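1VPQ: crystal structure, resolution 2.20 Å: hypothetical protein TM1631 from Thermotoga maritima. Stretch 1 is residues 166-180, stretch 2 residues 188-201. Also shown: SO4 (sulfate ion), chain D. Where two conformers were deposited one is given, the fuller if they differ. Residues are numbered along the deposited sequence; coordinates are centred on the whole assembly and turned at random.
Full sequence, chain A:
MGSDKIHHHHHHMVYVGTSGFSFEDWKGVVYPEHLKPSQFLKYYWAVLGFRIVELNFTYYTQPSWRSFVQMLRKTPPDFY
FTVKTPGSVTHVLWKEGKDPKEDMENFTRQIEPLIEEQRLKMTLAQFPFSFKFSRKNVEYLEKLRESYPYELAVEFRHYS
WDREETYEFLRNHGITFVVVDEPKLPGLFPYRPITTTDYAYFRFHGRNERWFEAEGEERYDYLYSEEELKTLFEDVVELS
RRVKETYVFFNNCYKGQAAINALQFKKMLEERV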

# COMPACT_ATOMS: atom_id res chain seq x y z
N THR A 166 -15.94 -0.25 -13.35
CA THR A 166 -15.06 0.15 -12.25
C THR A 166 -13.82 0.90 -12.73
O THR A 166 -13.44 1.90 -12.13
N TYR A 167 -13.22 0.44 -13.82
CA TYR A 167 -12.03 1.07 -14.39
C TYR A 167 -12.38 2.39 -15.09
O TYR A 167 -11.61 3.33 -15.04
N GLU A 168 -13.53 2.42 -15.75
CA GLU A 168 -14.06 3.65 -16.33
C GLU A 168 -14.31 4.70 -15.26
O GLU A 168 -14.00 5.88 -15.45
N PHE A 169 -14.86 4.28 -14.12
CA PHE A 169 -15.07 5.20 -13.01
C PHE A 169 -13.74 5.79 -12.51
O PHE A 169 -13.60 7.00 -12.37
N LEU A 170 -12.78 4.91 -12.24
CA LEU A 170 -11.48 5.34 -11.73
C LEU A 170 -10.84 6.34 -12.69
O LEU A 170 -10.45 7.42 -12.28
N ARG A 171 -10.74 5.97 -13.97
CA ARG A 171 -10.26 6.86 -15.03
C ARG A 171 -10.98 8.21 -15.14
O ARG A 171 -10.37 9.24 -15.47
N ASN A 172 -12.30 8.22 -14.93
CA ASN A 172 -13.06 9.46 -15.05
C ASN A 172 -12.81 10.38 -13.86
O ASN A 172 -13.05 11.59 -13.95
N HIS A 173 -12.31 9.81 -12.77
CA HIS A 173 -12.08 10.57 -11.54
C HIS A 173 -10.61 10.64 -11.11
O HIS A 173 -10.32 11.15 -10.04
N GLY A 174 -9.70 10.17 -11.97
CA GLY A 174 -8.26 10.24 -11.71
C GLY A 174 -7.81 9.53 -10.44
O GLY A 174 -6.96 10.04 -9.70
N ILE A 175 -8.39 8.37 -10.19
CA ILE A 175 -7.98 7.53 -9.06
C ILE A 175 -7.07 6.42 -9.58
O ILE A 175 -7.41 5.70 -10.50
N THR A 176 -5.89 6.31 -8.97
CA THR A 176 -4.91 5.30 -9.34
C THR A 176 -5.38 3.92 -8.86
O THR A 176 -5.78 3.73 -7.70
N PHE A 177 -5.34 2.96 -9.77
CA PHE A 177 -5.76 1.59 -9.50
C PHE A 177 -4.64 0.79 -8.81
O PHE A 177 -3.51 0.72 -9.31
N VAL A 178 -4.97 0.18 -7.67
CA VAL A 178 -4.03 -0.68 -6.96
C VAL A 178 -4.04 -2.08 -7.56
O VAL A 178 -5.01 -2.83 -7.41
N VAL A 179 -2.96 -2.43 -8.24
CA VAL A 179 -2.80 -3.77 -8.81
C VAL A 179 -2.39 -4.70 -7.67
O VAL A 179 -1.34 -4.51 -7.06
N VAL A 180 -3.22 -5.71 -7.40
CA VAL A 180 -3.03 -6.54 -6.22
C VAL A 180 -2.69 -7.98 -6.58
O VAL A 180 -3.30 -8.57 -7.48
N LEU A 188 -12.14 -13.28 -3.93
CA LEU A 188 -11.11 -12.25 -3.83
C LEU A 188 -10.82 -11.58 -5.16
O LEU A 188 -11.04 -12.16 -6.22
N PHE A 189 -10.32 -10.35 -5.10
CA PHE A 189 -10.09 -9.56 -6.30
C PHE A 189 -8.85 -10.11 -7.02
O PHE A 189 -7.82 -10.37 -6.39
N PRO A 190 -8.95 -10.31 -8.35
CA PRO A 190 -7.84 -10.89 -9.11
C PRO A 190 -6.69 -9.93 -9.39
O PRO A 190 -6.77 -8.74 -9.08
N TYR A 191 -5.64 -10.46 -9.99
CA TYR A 191 -4.47 -9.68 -10.37
C TYR A 191 -4.75 -9.07 -11.72
O TYR A 191 -4.82 -9.78 -12.70
N ARG A 192 -4.96 -7.76 -11.74
CA ARG A 192 -5.22 -7.01 -12.99
C ARG A 192 -4.14 -5.95 -13.21
O ARG A 192 -4.18 -4.89 -12.60
N PRO A 193 -3.16 -6.23 -14.09
CA PRO A 193 -2.09 -5.26 -14.29
C PRO A 193 -2.55 -4.18 -15.26
O PRO A 193 -2.32 -4.26 -16.47
N ILE A 194 -3.22 -3.17 -14.69
CA ILE A 194 -3.93 -2.13 -15.44
C ILE A 194 -3.64 -0.77 -14.82
O ILE A 194 -3.47 -0.65 -13.60
N THR A 195 -3.59 0.25 -15.68
CA THR A 195 -3.43 1.63 -15.21
C THR A 195 -4.67 2.47 -15.53
O THR A 195 -5.21 2.41 -16.63
N THR A 196 -5.11 3.26 -14.55
CA THR A 196 -6.23 4.18 -14.70
C THR A 196 -5.79 5.65 -14.69
O THR A 196 -6.60 6.54 -14.92
N THR A 197 -4.50 5.87 -14.40
CA THR A 197 -3.93 7.21 -14.21
C THR A 197 -2.53 7.24 -14.82
O THR A 197 -2.21 6.41 -15.66
N ASP A 198 -1.72 8.20 -14.39
CA ASP A 198 -0.31 8.29 -14.78
C ASP A 198 0.60 7.86 -13.64
O ASP A 198 1.76 8.28 -13.56
N TYR A 199 0.06 7.01 -12.76
CA TYR A 199 0.83 6.29 -11.75
C TYR A 199 0.33 4.86 -11.64
O TYR A 199 -0.86 4.59 -11.82
N ALA A 200 1.25 3.93 -11.37
CA ALA A 200 0.89 2.55 -11.01
C ALA A 200 1.21 2.31 -9.55
O ALA A 200 2.12 2.91 -8.99
N TYR A 201 0.43 1.43 -8.94
CA TYR A 201 0.56 1.09 -7.53
C TYR A 201 0.33 -0.42 -7.40
O TYR A 201 -0.75 -0.90 -7.74

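When a loop runs alongside a strand without pairing with it regularly, side chains and trapped waters can supply much of the contact that a ladder of backbone hydrogen bonds would otherwise give. The contact between residues 166-180 and 188-201 of TM1631, which buries 1039 Å² in all, illustrates the principle through three residues: Thr 196, Tyr 201 and Val 179.

Thr 196 is covered most. Its p rotamer brings OG1 to the turn after the helix, where it donates a short hydrogen bond to Ile 175 O (2.5 Å), while its methyl serves the apolar side: Thr 196 CG2 lies 3.8 Å from Leu 170 CB and sits at the edge of the Tyr 167 ring, 4.1 Å from Tyr 167 CD1. One small residue thus ties down a backbone carbonyl and packs against the helix. Tyr 167, an m rotamer pointing toward the loop, extends the apolar patch. Ile 194 (m) places CD1 over a face of its ring, 4.3 Å from the centroid, and Tyr 167 OH reaches the edge of the Phe 189 ring, 3.4 Å from Phe 189 CZ. Phe 189 and Phe 177, both t and each pointing toward the other stretch, meet rim to rim, with Phe 177 CZ 3.6 Å from Phe 189 CE1.

Beside Thr 196, Thr 197 (p) points toward the first stretch and meets Thr 176 (m), and their OG1 atoms share a 2.6 Å hydrogen bond in which either hydroxyl could be the donor. Thr 176 CG2 then packs 4.0 Å from Tyr 201 CB.

Tyr 201 combines backbone and side-chain contacts. Its carbonyl O accepts a hydrogen bond from Val 179 N at 2.7 Å, and its t side chain lies on the same face of the sheet as Val 178, whose CG2 comes 4.1 Å from Tyr 201 CD1. Val 179, also t, points toward the loop: Val 179 CG1 is 3.7 Å from Tyr 191 CE1 and 3.9 Å from Pro 193 CA, and Val 179 CG2 is 3.3 Å from Arg 192 O.

Four waters link backbone atoms across the two stretches, in two cases joining a pair of carbonyl oxygens that cannot bond to each other directly. Water 1 joins Phe 177 N to Thr 196 N and Tyr 199 O; water 2 links Phe 177 O with Ile 194 O; water 3 connects Val 180 N to Pro 190 O and Arg 192 N; water 4 bridges Val 180 O and Phe 189 O. A sulfate, probably from the crystallisation liquor, receives weak hydrogen bonds from Tyr 191 N to its O3 (3.4 Å) and O1 (3.5 Å).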

# COMPACT_ATOMS: atom_id res chain seq x y z
CB THR A 166 -14.62 -1.06 -11.41
OG1 THR A 166 -15.77 -1.67 -10.81
CG2 THR A 166 -13.66 -0.65 -10.33
CB TYR A 167 -11.32 0.12 -15.35
CG TYR A 167 -10.85 -1.11 -14.64
CD1 TYR A 167 -9.64 -1.11 -13.96
CD2 TYR A 167 -11.65 -2.23 -14.56
CE1 TYR A 167 -9.21 -2.22 -13.26
CE2 TYR A 167 -11.24 -3.35 -13.86
CZ TYR A 167 -10.02 -3.34 -13.21
OH TYR A 167 -9.60 -4.46 -12.52
CB GLU A 168 -15.36 3.37 -17.11
CG GLU A 168 -15.12 2.54 -18.38
CD GLU A 168 -16.36 2.38 -19.26
OE1 GLU A 168 -17.48 2.33 -18.71
OE2 GLU A 168 -16.20 2.27 -20.50
CB PHE A 169 -15.83 4.53 -11.86
CG PHE A 169 -15.94 5.42 -10.65
CD1 PHE A 169 -16.93 6.40 -10.57
CD2 PHE A 169 -15.03 5.31 -9.61
CE1 PHE A 169 -17.01 7.23 -9.45
CE2 PHE A 169 -15.11 6.14 -8.50
CZ PHE A 169 -16.10 7.10 -8.43
CB LEU A 170 -10.57 4.14 -11.49
CG LEU A 170 -11.00 3.13 -10.42
CD1 LEU A 170 -10.04 1.97 -10.37
CD2 LEU A 170 -11.11 3.76 -9.04
CB ARG A 171 -10.38 6.17 -16.40
CG ARG A 171 -9.20 5.31 -16.78
CD ARG A 171 -9.37 4.74 -18.18
NE ARG A 171 -9.84 3.36 -18.16
CZ ARG A 171 -9.05 2.28 -18.13
NH1 ARG A 171 -7.72 2.38 -18.14
NH2 ARG A 171 -9.61 1.07 -18.11
CB ASN A 172 -14.55 9.19 -15.20
CG ASN A 172 -14.94 8.87 -16.63
OD1 ASN A 172 -14.41 9.44 -17.58
ND2 ASN A 172 -15.90 7.98 -16.79
CB HIS A 173 -12.95 9.98 -10.43
CG HIS A 173 -14.41 10.07 -10.74
ND1 HIS A 173 -15.07 9.10 -11.47
CD2 HIS A 173 -15.32 11.04 -10.48
CE1 HIS A 173 -16.34 9.46 -11.62
NE2 HIS A 173 -16.51 10.63 -11.02
CB ILE A 175 -9.18 6.91 -8.34
CG1 ILE A 175 -10.09 8.02 -7.79
CG2 ILE A 175 -8.70 6.00 -7.20
CD1 ILE A 175 -11.48 7.56 -7.39
CB THR A 176 -3.52 5.66 -8.76
OG1 THR A 176 -3.04 6.87 -9.38
CG2 THR A 176 -2.51 4.54 -8.98
CB PHE A 177 -6.18 0.90 -10.81
CG PHE A 177 -6.50 -0.55 -10.63
CD1 PHE A 177 -7.64 -0.94 -9.94
CD2 PHE A 177 -5.65 -1.53 -11.12
CE1 PHE A 177 -7.94 -2.28 -9.77
CE2 PHE A 177 -5.94 -2.86 -10.95
CZ PHE A 177 -7.08 -3.24 -10.26
CB VAL A 178 -4.35 -0.76 -5.47
CG1 VAL A 178 -3.42 -1.76 -4.77
CG2 VAL A 178 -4.21 0.61 -4.84
CB VAL A 179 -1.73 -3.83 -9.92
CG1 VAL A 179 -1.60 -5.25 -10.46
CG2 VAL A 179 -2.06 -2.84 -11.04
CB VAL A 180 -4.30 -6.60 -5.36
CG1 VAL A 180 -4.06 -7.41 -4.08
CG2 VAL A 180 -4.76 -5.23 -4.99
CB LEU A 188 -9.81 -12.84 -3.28
CG LEU A 188 -9.87 -13.36 -1.84
CD1 LEU A 188 -8.52 -13.89 -1.42
CD2 LEU A 188 -10.34 -12.27 -0.90
CB PHE A 189 -9.92 -8.08 -5.95
CG PHE A 189 -10.01 -7.16 -7.13
CD1 PHE A 189 -8.88 -6.86 -7.87
CD2 PHE A 189 -11.21 -6.60 -7.51
CE1 PHE A 189 -8.96 -6.01 -8.98
CE2 PHE A 189 -11.29 -5.75 -8.60
CZ PHE A 189 -10.16 -5.46 -9.34
CB PRO A 190 -8.50 -11.31 -10.42
CG PRO A 190 -9.59 -10.33 -10.61
CD PRO A 190 -10.11 -10.02 -9.23
CB TYR A 191 -3.23 -10.57 -10.44
CG TYR A 191 -1.99 -9.94 -10.99
CD1 TYR A 191 -1.15 -9.19 -10.18
CD2 TYR A 191 -1.63 -10.11 -12.32
CE1 TYR A 191 0.00 -8.60 -10.68
CE2 TYR A 191 -0.48 -9.54 -12.84
CZ TYR A 191 0.33 -8.79 -12.01
OH TYR A 191 1.48 -8.22 -12.51
CB ARG A 192 -6.60 -6.34 -12.96
CG ARG A 192 -7.84 -7.24 -13.06
CD ARG A 192 -7.50 -8.59 -13.66
NE ARG A 192 -8.62 -9.33 -14.22
CZ ARG A 192 -8.62 -10.64 -14.42
NH1 ARG A 192 -7.57 -11.38 -14.06
NH2 ARG A 192 -9.68 -11.23 -14.95
CB PRO A 193 -0.94 -6.12 -14.81
CG PRO A 193 -1.58 -7.29 -15.47
CD PRO A 193 -2.98 -7.42 -14.94
CB ILE A 194 -5.47 -2.37 -15.41
CG1 ILE A 194 -5.85 -3.53 -16.33
CG2 ILE A 194 -6.26 -1.12 -15.84
CD1 ILE A 194 -7.21 -4.08 -16.03
CB THR A 195 -2.19 2.33 -15.82
OG1 THR A 195 -2.25 2.27 -17.25
CG2 THR A 195 -0.92 1.67 -15.33
CB THR A 196 -7.22 3.99 -13.56
OG1 THR A 196 -6.53 4.18 -12.32
CG2 THR A 196 -7.83 2.60 -13.60
CB THR A 197 -3.87 7.58 -12.70
OG1 THR A 197 -3.05 6.64 -12.01
CG2 THR A 197 -5.25 7.58 -12.08
CB ASP A 198 0.03 9.71 -15.27
CG ASP A 198 -0.25 10.79 -14.23
OD1 ASP A 198 -0.92 10.52 -13.22
OD2 ASP A 198 0.19 11.94 -14.44
CB TYR A 199 0.74 6.99 -10.39
CG TYR A 199 1.40 8.34 -10.41
CD1 TYR A 199 2.77 8.46 -10.23
CD2 TYR A 199 0.67 9.50 -10.65
CE1 TYR A 199 3.40 9.71 -10.27
CE2 TYR A 199 1.28 10.76 -10.69
CZ TYR A 199 2.65 10.85 -10.50
OH TYR A 199 3.28 12.08 -10.53
CB ALA A 200 1.64 1.56 -11.87
CB TYR A 201 -0.47 1.87 -6.72
CG TYR A 201 -0.18 2.00 -5.23
CD1 TYR A 201 -0.17 0.88 -4.39
CD2 TYR A 201 0.04 3.24 -4.65
CE1 TYR A 201 0.07 1.02 -3.02
CE2 TYR A 201 0.28 3.39 -3.30
CZ TYR A 201 0.29 2.28 -2.48
OH TYR A 201 0.53 2.43 -1.13
S SO4 D . -5.26 -14.09 -11.34
O1 SO4 D . -5.96 -13.95 -10.06
O2 SO4 D . -6.16 -13.81 -12.47
O3 SO4 D . -4.14 -13.18 -11.40
O4 SO4 D . -4.73 -15.44 -11.44
O HOH W 1 -3.36 3.41 -12.22
O HOH W 2 -2.41 1.10 -11.62
O HOH W 3 -5.36 -6.52 -9.10
O HOH W 4 -4.88 -10.95 -6.74